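Local structure of monoglyceride lipase (Saccharomyces cerevisiae, 4ZWN) at residues A[106-114]-A[228-238]; A[36-47]-A[96-104]. The protein hydrolyses monoacylglycerols to free fatty acids and glycerol, preferring monounsaturated substrates, and also takes part in the breakdown of fatty acid ethyl esters. The protein carries 2 engineered substitutions. All blocks are in the same frame, centred on the assembly; numbering follows the deposited sequence.

Contact 1: A[106-114]-A[228-238]; sequences RSKGVTDEY and PLYGSFRQIHD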
loop_
_atom_site.group_PDB
_atom_site.type_symbol
_atom_site.label_atom_id
_atom_site.label_comp_id
_atom_site.label_asym_id
_atom_site.label_seq_id
_atom_site.Cartn_x
_atom_site.Cartn_y
_atom_site.Cartn_z
ATOM N N ARG A 106 -14.515 0.779 18.194
ATOM C CA ARG A 106 -15.062 -0.544 17.916
ATOM C C ARG A 106 -14.620 -1.058 16.552
ATOM O O ARG A 106 -14.091 -2.163 16.434
ATOM C CB ARG A 106 -16.593 -0.523 17.983
ATOM C CG ARG A 106 -17.159 -0.216 19.356
ATOM C CD ARG A 106 -16.585 -1.142 20.419
ATOM N NE ARG A 106 -16.974 -2.538 20.232
ATOM C CZ ARG A 106 -18.174 -3.028 20.530
ATOM N NH1 ARG A 106 -19.121 -2.234 21.020
ATOM N NH2 ARG A 106 -18.430 -4.314 20.337
ATOM N N SER A 107 -14.819 -0.232 15.530
ATOM C CA SER A 107 -14.652 -0.659 14.144
ATOM C C SER A 107 -13.197 -0.827 13.700
ATOM O O SER A 107 -12.942 -1.260 12.577
ATOM C CB SER A 107 -15.357 0.332 13.215
ATOM O OG SER A 107 -16.749 0.375 13.485
ATOM N N LYS A 108 -12.245 -0.498 14.568
ATOM C CA LYS A 108 -10.838 -0.632 14.202
ATOM C C LYS A 108 -10.446 -2.095 14.010
ATOM O O LYS A 108 -10.481 -2.890 14.950
ATOM C CB LYS A 108 -9.931 0.018 15.249
ATOM C CG LYS A 108 -8.460 -0.039 14.865
ATOM C CD LYS A 108 -7.607 0.887 15.715
ATOM C CE LYS A 108 -6.214 1.025 15.120
ATOM N NZ LYS A 108 -5.367 1.979 15.884
ATOM N N GLY A 109 -10.073 -2.440 12.783
ATOM C CA GLY A 109 -9.663 -3.793 12.463
ATOM C C GLY A 109 -10.817 -4.634 11.953
ATOM O O GLY A 109 -10.644 -5.807 11.621
ATOM N N VAL A 110 -11.998 -4.030 11.889
ATOM C CA VAL A 110 -13.195 -4.745 11.466
ATOM C C VAL A 110 -13.433 -4.581 9.970
ATOM O O VAL A 110 -14.000 -3.582 9.521
ATOM C CB VAL A 110 -14.444 -4.268 12.234
ATOM C CG1 VAL A 110 -15.667 -5.057 11.800
ATOM C CG2 VAL A 110 -14.228 -4.398 13.738
ATOM N N THR A 111 -12.983 -5.567 9.204
ATOM C CA THR A 111 -13.227 -5.602 7.771
ATOM C C THR A 111 -13.013 -7.016 7.255
ATOM O O THR A 111 -12.597 -7.902 8.003
ATOM C CB THR A 111 -12.314 -4.626 7.006
ATOM O OG1 THR A 111 -12.715 -4.571 5.632
ATOM C CG2 THR A 111 -10.859 -5.066 7.098
ATOM N N ASP A 112 -13.308 -7.230 5.978
ATOM C CA ASP A 112 -13.088 -8.535 5.371
ATOM C C ASP A 112 -12.806 -8.414 3.876
ATOM O O ASP A 112 -12.852 -7.318 3.315
ATOM C CB ASP A 112 -14.288 -9.457 5.620
ATOM C CG ASP A 112 -15.611 -8.828 5.217
ATOM O OD1 ASP A 112 -15.643 -8.027 4.257
ATOM O OD2 ASP A 112 -16.631 -9.146 5.864
ATOM N N GLU A 113 -12.526 -9.554 3.249
ATOM C CA GLU A 113 -12.174 -9.623 1.837
ATOM C C GLU A 113 -13.158 -8.869 0.946
ATOM O O GLU A 113 -12.751 -8.105 0.069
ATOM C CB GLU A 113 -12.083 -11.086 1.394
ATOM C CG GLU A 113 -11.771 -11.278 -0.080
ATOM C CD GLU A 113 -10.313 -11.012 -0.416
ATOM O OE1 GLU A 113 -9.496 -10.869 0.518
ATOM O OE2 GLU A 113 -9.985 -10.952 -1.620
ATOM N N TYR A 114 -14.451 -9.076 1.184
ATOM C CA TYR A 114 -15.484 -8.417 0.391
ATOM C C TYR A 114 -15.372 -6.897 0.470
ATOM O O TYR A 114 -15.285 -6.224 -0.555
ATOM C CB TYR A 114 -16.883 -8.856 0.838
ATOM C CG TYR A 114 -17.987 -8.038 0.204
ATOM C CD1 TYR A 114 -18.386 -8.268 -1.108
ATOM C CD2 TYR A 114 -18.622 -7.024 0.913
ATOM C CE1 TYR A 114 -19.388 -7.513 -1.695
ATOM C CE2 TYR A 114 -19.623 -6.265 0.334
ATOM C CZ TYR A 114 -20.003 -6.515 -0.968
ATOM O OH TYR A 114 -21.001 -5.761 -1.544
ATOM N N PRO A 228 -2.606 2.236 19.938
ATOM C CA PRO A 228 -2.461 0.803 19.662
ATOM C C PRO A 228 -3.024 0.405 18.302
ATOM O O PRO A 228 -3.821 1.138 17.719
ATOM C CB PRO A 228 -3.257 0.151 20.793
ATOM C CG PRO A 228 -4.316 1.142 21.101
ATOM C CD PRO A 228 -3.696 2.499 20.896
ATOM N N LEU A 229 -2.607 -0.755 17.810
ATOM C CA LEU A 229 -3.044 -1.242 16.510
ATOM C C LEU A 229 -3.861 -2.526 16.637
ATOM O O LEU A 229 -3.316 -3.594 16.914
ATOM C CB LEU A 229 -1.835 -1.475 15.604
ATOM C CG LEU A 229 -2.107 -2.218 14.296
ATOM C CD1 LEU A 229 -3.212 -1.527 13.505
ATOM C CD2 LEU A 229 -0.827 -2.332 13.479
ATOM N N TYR A 230 -5.170 -2.419 16.420
ATOM C CA TYR A 230 -6.051 -3.578 16.525
ATOM C C TYR A 230 -6.434 -4.143 15.164
ATOM O O TYR A 230 -6.749 -3.399 14.234
ATOM C CB TYR A 230 -7.319 -3.222 17.303
ATOM C CG TYR A 230 -7.051 -2.668 18.681
ATOM C CD1 TYR A 230 -6.572 -3.486 19.697
ATOM C CD2 TYR A 230 -7.279 -1.329 18.967
ATOM C CE1 TYR A 230 -6.321 -2.984 20.957
ATOM C CE2 TYR A 230 -7.036 -0.817 20.223
ATOM C CZ TYR A 230 -6.557 -1.649 21.217
ATOM O OH TYR A 230 -6.313 -1.139 22.471
ATOM N N GLY A 231 -6.406 -5.467 15.060
ATOM C CA GLY A 231 -6.877 -6.154 13.874
ATOM C C GLY A 231 -7.708 -7.367 14.250
ATOM O O GLY A 231 -7.360 -8.095 15.179
ATOM N N SER A 232 -8.812 -7.582 13.539
ATOM C CA SER A 232 -9.665 -8.737 13.800
ATOM C C SER A 232 -9.097 -9.979 13.127
ATOM O O SER A 232 -8.372 -9.874 12.141
ATOM C CB SER A 232 -11.088 -8.485 13.306
ATOM O OG SER A 232 -11.145 -8.534 11.891
ATOM N N PHE A 233 -9.429 -11.152 13.660
ATOM C CA PHE A 233 -8.983 -12.408 13.068
ATOM C C PHE A 233 -9.460 -12.518 11.621
ATOM O O PHE A 233 -8.739 -13.022 10.760
ATOM C CB PHE A 233 -9.483 -13.610 13.879
ATOM C CG PHE A 233 -8.695 -13.871 15.135
ATOM C CD1 PHE A 233 -7.735 -12.974 15.570
ATOM C CD2 PHE A 233 -8.906 -15.027 15.872
ATOM C CE1 PHE A 233 -7.011 -13.215 16.722
ATOM C CE2 PHE A 233 -8.182 -15.276 17.022
ATOM C CZ PHE A 233 -7.232 -14.369 17.447
ATOM N N ARG A 234 -10.672 -12.038 11.360
ATOM C CA ARG A 234 -11.239 -12.089 10.016
ATOM C C ARG A 234 -10.413 -11.225 9.071
ATOM O O ARG A 234 -10.058 -11.661 7.978
ATOM C CB ARG A 234 -12.708 -11.644 10.030
ATOM C CG ARG A 234 -13.411 -11.625 8.666
ATOM C CD ARG A 234 -13.007 -12.782 7.752
ATOM N NE ARG A 234 -13.348 -14.101 8.276
ATOM C CZ ARG A 234 -12.839 -15.237 7.805
ATOM N NH1 ARG A 234 -11.962 -15.209 6.809
ATOM N NH2 ARG A 234 -13.198 -16.399 8.331
ATOM N N GLN A 235 -10.103 -10.008 9.505
ATOM C CA GLN A 235 -9.274 -9.100 8.721
ATOM C C GLN A 235 -7.905 -9.709 8.442
ATOM O O GLN A 235 -7.454 -9.755 7.294
ATOM C CB GLN A 235 -9.107 -7.762 9.443
ATOM C CG GLN A 235 -8.152 -6.807 8.744
ATOM C CD GLN A 235 -7.738 -5.638 9.620
ATOM O OE1 GLN A 235 -7.568 -5.784 10.827
ATOM N NE2 GLN A 235 -7.572 -4.470 9.011
ATOM N N ILE A 236 -7.254 -10.178 9.503
ATOM C CA ILE A 236 -5.908 -10.727 9.407
ATOM C C ILE A 236 -5.851 -11.957 8.498
ATOM O O ILE A 236 -4.980 -12.055 7.632
ATOM C CB ILE A 236 -5.363 -11.082 10.801
ATOM C CG1 ILE A 236 -5.269 -9.818 11.656
ATOM C CG2 ILE A 236 -4.000 -11.746 10.693
ATOM C CD1 ILE A 236 -4.969 -10.079 13.109
ATOM N N HIS A 237 -6.784 -12.883 8.690
ATOM C CA HIS A 237 -6.867 -14.076 7.854
ATOM C C HIS A 237 -6.977 -13.718 6.381
ATOM O O HIS A 237 -6.336 -14.331 5.528
ATOM C CB HIS A 237 -8.066 -14.932 8.261
ATOM C CG HIS A 237 -8.330 -16.088 7.343
ATOM N ND1 HIS A 237 -9.047 -15.961 6.171
ATOM C CD2 HIS A 237 -7.987 -17.394 7.433
ATOM C CE1 HIS A 237 -9.125 -17.137 5.576
ATOM N NE2 HIS A 237 -8.491 -18.025 6.323
ATOM N N ASP A 238 -7.798 -12.716 6.095
ATOM C CA ASP A 238 -8.127 -12.384 4.722
ATOM C C ASP A 238 -6.954 -11.787 3.952
ATOM O O ASP A 238 -6.780 -12.092 2.772
ATOM C CB ASP A 238 -9.328 -11.443 4.690
ATOM C CG ASP A 238 -10.633 -12.176 4.920
ATOM O OD1 ASP A 238 -10.573 -13.378 5.255
ATOM O OD2 ASP A 238 -11.712 -11.566 4.768
#
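Lys108 lies across the aromatic side chain of Tyr230 at about a right angle, its CD meeting the ring edge at CD2, 3.9 Å away and near the ring plane. With CG anti to the backbone N (chi1 -177°) and the chain extended beyond it, the lysine passes the tyrosine and carries NZ to a hydrogen bond with Pro228 O (2.5 Å), in the plane of that carbonyl. Next along the chain, Gly109 is the third residue of a type II beta turn from Ser107 to Val110, and its CA comes 3.9 Å from the CA of Gly231; a CB here would run into Tyr230 O and the CA of Gly231. Gly109 O accepts from Ser232 OG at 2.8 Å and from Ser232 N at 3.2 Å, both on one face of the carbonyl plane, the nitrogen well above it. Ser232 is also the N-cap of helix 233-248: its OG accepts from Gln235 N at 3.0 Å, linking the helix start to the turn. In this alpha/beta hydrolase, the contact joins the loop leading into helix 113-134 to the beginning of helix 233-248. Against the first turn of helix 233-248, Thr111 sets its methyl CG2 on CG of Gln235, 3.6 Å off, and Asp112 rests CB on the aliphatic CG of Arg234. Asp112, at the N-cap of helix 113-134, has its OD1 hydrogen-bonded to His115 ND1. Asp238 divides its oxygens: OD2 takes Glu113 N on its anti side at 2.6 Å, while OD1 receives Arg234 NH1 in a salt bridge and His237 ND1 in the plane of the imidazole. These two donors probably help to fix the rotation of the carboxylate and offset its charge, with Glu113 sending its own carboxylate to Arg242.

Contact 2: A[36-47]-A[96-104]; sequences LQYENFDGAKFG and QRGAGVTSP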
loop_
_atom_site.group_PDB
_atom_site.type_symbol
_atom_site.label_atom_id
_atom_site.label_comp_id
_atom_site.label_asym_id
_atom_site.label_seq_id
_atom_site.Cartn_x
_atom_site.Cartn_y
_atom_site.Cartn_z
ATOM N N LEU A 36 -8.240 17.030 5.041
ATOM C CA LEU A 36 -8.717 15.672 5.314
ATOM C C LEU A 36 -10.252 15.680 5.093
ATOM O O LEU A 36 -11.002 16.370 5.848
ATOM C CB LEU A 36 -8.313 15.189 6.721
ATOM C CG LEU A 36 -8.200 13.665 6.872
ATOM C CD1 LEU A 36 -7.351 13.216 8.060
ATOM C CD2 LEU A 36 -9.584 13.057 6.969
ATOM N N GLN A 37 -10.694 14.931 4.060
ATOM C CA GLN A 37 -12.073 14.947 3.539
ATOM C C GLN A 37 -12.796 13.648 3.886
ATOM O O GLN A 37 -12.176 12.578 4.022
ATOM C CB GLN A 37 -12.023 15.126 2.039
ATOM C CG GLN A 37 -12.912 16.143 1.387
ATOM C CD GLN A 37 -12.377 16.615 0.048
ATOM O OE1 GLN A 37 -11.177 16.581 -0.201
ATOM N NE2 GLN A 37 -13.275 17.040 -0.829
ATOM N N TYR A 38 -14.114 13.720 3.985
ATOM C CA TYR A 38 -14.892 12.544 4.331
ATOM C C TYR A 38 -15.975 12.199 3.311
ATOM O O TYR A 38 -16.545 13.069 2.662
ATOM C CB TYR A 38 -15.516 12.737 5.723
ATOM C CG TYR A 38 -14.507 12.826 6.854
ATOM C CD1 TYR A 38 -13.967 14.045 7.233
ATOM C CD2 TYR A 38 -14.076 11.684 7.522
ATOM C CE1 TYR A 38 -13.027 14.132 8.267
ATOM C CE2 TYR A 38 -13.143 11.755 8.551
ATOM C CZ TYR A 38 -12.621 12.979 8.919
ATOM O OH TYR A 38 -11.700 13.023 9.942
ATOM N N GLU A 39 -16.227 10.906 3.166
ATOM C CA GLU A 39 -17.240 10.413 2.246
ATOM C C GLU A 39 -17.826 9.105 2.748
ATOM O O GLU A 39 -17.089 8.202 3.144
ATOM C CB GLU A 39 -16.660 10.214 0.844
ATOM C CG GLU A 39 -17.621 9.550 -0.109
ATOM C CD GLU A 39 -17.146 9.610 -1.537
ATOM O OE1 GLU A 39 -16.359 10.525 -1.861
ATOM O OE2 GLU A 39 -17.559 8.741 -2.332
ATOM N N ASN A 40 -19.152 9.015 2.736
ATOM C CA ASN A 40 -19.859 7.825 3.190
ATOM C C ASN A 40 -20.043 6.797 2.076
ATOM O O ASN A 40 -20.379 7.143 0.941
ATOM C CB ASN A 40 -21.222 8.210 3.767
ATOM C CG ASN A 40 -21.113 8.964 5.081
ATOM O OD1 ASN A 40 -20.049 9.469 5.440
ATOM N ND2 ASN A 40 -22.221 9.038 5.808
ATOM N N PHE A 41 -19.819 5.531 2.413
ATOM C CA PHE A 41 -20.042 4.431 1.483
ATOM C C PHE A 41 -20.199 3.115 2.233
ATOM O O PHE A 41 -19.338 2.744 3.031
ATOM C CB PHE A 41 -18.894 4.324 0.473
ATOM C CG PHE A 41 -18.994 3.129 -0.435
ATOM C CD1 PHE A 41 -19.825 3.154 -1.543
ATOM C CD2 PHE A 41 -18.250 1.987 -0.187
ATOM C CE1 PHE A 41 -19.920 2.058 -2.385
ATOM C CE2 PHE A 41 -18.340 0.884 -1.026
ATOM C CZ PHE A 41 -19.178 0.921 -2.126
ATOM N N ASP A 42 -21.307 2.429 1.966
ATOM C CA ASP A 42 -21.586 1.103 2.515
ATOM C C ASP A 42 -21.380 1.039 4.026
ATOM O O ASP A 42 -20.710 0.143 4.536
ATOM C CB ASP A 42 -20.717 0.053 1.820
ATOM C CG ASP A 42 -21.221 -1.359 2.044
ATOM O OD1 ASP A 42 -22.428 -1.521 2.320
ATOM O OD2 ASP A 42 -20.410 -2.305 1.945
ATOM N N GLY A 43 -21.949 2.008 4.734
ATOM C CA GLY A 43 -21.958 1.991 6.185
ATOM C C GLY A 43 -20.654 2.395 6.846
ATOM O O GLY A 43 -20.379 1.996 7.978
ATOM N N ALA A 44 -19.849 3.187 6.149
ATOM C CA ALA A 44 -18.602 3.676 6.725
ATOM C C ALA A 44 -18.281 5.090 6.247
ATOM O O ALA A 44 -18.544 5.442 5.097
ATOM C CB ALA A 44 -17.459 2.730 6.392
ATOM N N LYS A 45 -17.723 5.897 7.143
ATOM C CA LYS A 45 -17.322 7.256 6.803
ATOM C C LYS A 45 -15.833 7.289 6.491
ATOM O O LYS A 45 -15.000 7.360 7.393
ATOM C CB LYS A 45 -17.652 8.227 7.940
ATOM C CG LYS A 45 -17.501 9.690 7.552
ATOM C CD LYS A 45 -17.778 10.629 8.714
ATOM C CE LYS A 45 -16.669 10.574 9.751
ATOM N NZ LYS A 45 -16.804 11.659 10.763
ATOM N N PHE A 46 -15.507 7.229 5.205
ATOM C CA PHE A 46 -14.121 7.158 4.764
ATOM C C PHE A 46 -13.434 8.521 4.765
ATOM O O PHE A 46 -13.893 9.459 4.111
ATOM C CB PHE A 46 -14.041 6.548 3.362
ATOM C CG PHE A 46 -14.405 5.093 3.310
ATOM C CD1 PHE A 46 -15.717 4.699 3.110
ATOM C CD2 PHE A 46 -13.434 4.119 3.451
ATOM C CE1 PHE A 46 -16.053 3.359 3.060
ATOM C CE2 PHE A 46 -13.764 2.777 3.401
ATOM C CZ PHE A 46 -15.075 2.398 3.206
ATOM N N GLY A 47 -12.332 8.623 5.501
ATOM C CA GLY A 47 -11.478 9.792 5.422
ATOM C C GLY A 47 -10.529 9.644 4.245
ATOM O O GLY A 47 -9.921 8.589 4.066
ATOM N N GLN A 96 -8.641 3.001 4.859
ATOM C CA GLN A 96 -9.520 1.889 4.516
ATOM C C GLN A 96 -10.388 1.480 5.699
ATOM O O GLN A 96 -10.101 1.834 6.844
ATOM C CB GLN A 96 -8.705 0.686 4.035
ATOM C CG GLN A 96 -7.782 0.974 2.865
ATOM C CD GLN A 96 -6.912 -0.218 2.514
ATOM O OE1 GLN A 96 -7.411 -1.267 2.108
ATOM N NE2 GLN A 96 -5.603 -0.064 2.679
ATOM N N ARG A 97 -11.450 0.734 5.409
ATOM C CA ARG A 97 -12.326 0.207 6.445
ATOM C C ARG A 97 -11.527 -0.644 7.427
ATOM O O ARG A 97 -10.854 -1.595 7.033
ATOM C CB ARG A 97 -13.460 -0.613 5.824
ATOM C CG ARG A 97 -14.546 -1.031 6.805
ATOM C CD ARG A 97 -15.584 -1.905 6.118
ATOM N NE ARG A 97 -16.135 -1.263 4.928
ATOM C CZ ARG A 97 -17.307 -0.636 4.887
ATOM N NH1 ARG A 97 -18.068 -0.571 5.971
ATOM N NH2 ARG A 97 -17.723 -0.080 3.757
ATOM N N GLY A 98 -11.595 -0.284 8.703
ATOM C CA GLY A 98 -10.866 -0.992 9.738
ATOM C C GLY A 98 -9.622 -0.247 10.177
ATOM O O GLY A 98 -8.936 -0.664 11.112
ATOM N N ALA A 99 -9.337 0.866 9.508
ATOM C CA ALA A 99 -8.102 1.601 9.758
ATOM C C ALA A 99 -8.313 3.112 9.799
ATOM O O ALA A 99 -9.336 3.622 9.340
ATOM C CB ALA A 99 -7.068 1.250 8.699
ATOM N N GLY A 100 -7.331 3.817 10.355
ATOM C CA GLY A 100 -7.316 5.270 10.350
ATOM C C GLY A 100 -8.529 5.921 10.985
ATOM O O GLY A 100 -9.091 5.400 11.945
ATOM N N VAL A 101 -8.930 7.065 10.437
ATOM C CA VAL A 101 -10.069 7.814 10.957
ATOM C C VAL A 101 -11.391 7.267 10.423
ATOM O O VAL A 101 -12.466 7.688 10.852
ATOM C CB VAL A 101 -9.967 9.315 10.607
ATOM C CG1 VAL A 101 -8.695 9.913 11.191
ATOM C CG2 VAL A 101 -10.015 9.516 9.100
ATOM N N THR A 102 -11.305 6.328 9.485
ATOM C CA THR A 102 -12.488 5.701 8.905
ATOM C C THR A 102 -13.189 4.799 9.915
ATOM O O THR A 102 -14.417 4.787 10.009
ATOM C CB THR A 102 -12.128 4.871 7.655
ATOM O OG1 THR A 102 -11.620 5.738 6.635
ATOM C CG2 THR A 102 -13.351 4.135 7.121
ATOM N N SER A 103 -12.397 4.051 10.675
ATOM C CA SER A 103 -12.945 3.096 11.631
ATOM C C SER A 103 -12.262 3.172 12.993
ATOM O O SER A 103 -11.374 2.373 13.290
ATOM C CB SER A 103 -12.830 1.679 11.073
ATOM O OG SER A 103 -13.520 1.567 9.841
ATOM N N PRO A 104 -12.674 4.141 13.827
ATOM C CA PRO A 104 -12.128 4.289 15.180
ATOM C C PRO A 104 -12.870 3.451 16.225
ATOM O O PRO A 104 -14.028 3.083 16.022
ATOM C CB PRO A 104 -12.310 5.780 15.457
ATOM C CG PRO A 104 -13.552 6.129 14.711
ATOM C CD PRO A 104 -13.575 5.255 13.477
#
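Thr102 lays its methyl CG2 over one face of the Phe46 ring, a CH-pi contact 4.1 Å from the centroid. The ring belongs to the beta hairpin of strands 37-41 and 44-51 at the edge of the alpha/beta hydrolase sheet, and the threonine to the loop that follows strand 89-94. At the rim of the same ring comes Arg97, whose NH2 lies near the ring plane, 3.7 Å from Phe46 CZ, with the guanidinium turned 79° against the phenyl. Bent at chi3, the arginine reaches the hairpin turn end-on: Arg97 NH1 and NH2 both donate to Asp42 O, each at 3.1 Å and from one face of that carbonyl, and NH2 adds a weak bond to Phe41 O. Ala44 CB covers a face of the guanidinium, while NE is held by Asp119 of helix 113-134. A leucine in place of Arg97 would probably leave the carbonyl of Asp42 without its paired donors and Asp119 without its countercharge. Asp42 OD2 lies well out of the guanidinium plane, so its long salt bridge to Arg97 NH2 is one of charge alone. Farther along, Val101 CG2 packs on Tyr38 CE2 and on Leu36 CD2. Beside it, Thr102 has OG1 anti to its carbonyl carbon (chi1 -64°), placing the oxygen to accept from Gly47 N at 3.2 Å while also bonding to Asp95 O.

The centres of the two contacts lie 14 Å apart, and both segments of contact 2 precede those of contact 1 in the chain. Both contacts draw on the connection between strand 89-94 and helix 113-134: residues 96-104 meet the edge hairpin of the main sheet, and residues 106-114 meet the start of helix 233-248. They touch directly, Gly109 N approaching Gly98 O at 2.7 Å in a probable hydrogen bond, with Thr111 and Lys108 packing on the carbonyls of Arg97 and Ser103. The connection thereby ties the sheet edge to helix 233-248. The side chains of Gln96 (contact 2) and Leu229 (contact 1) come within about 9 and 10 Å, respectively, of that of Ser144, the probable nucleophile.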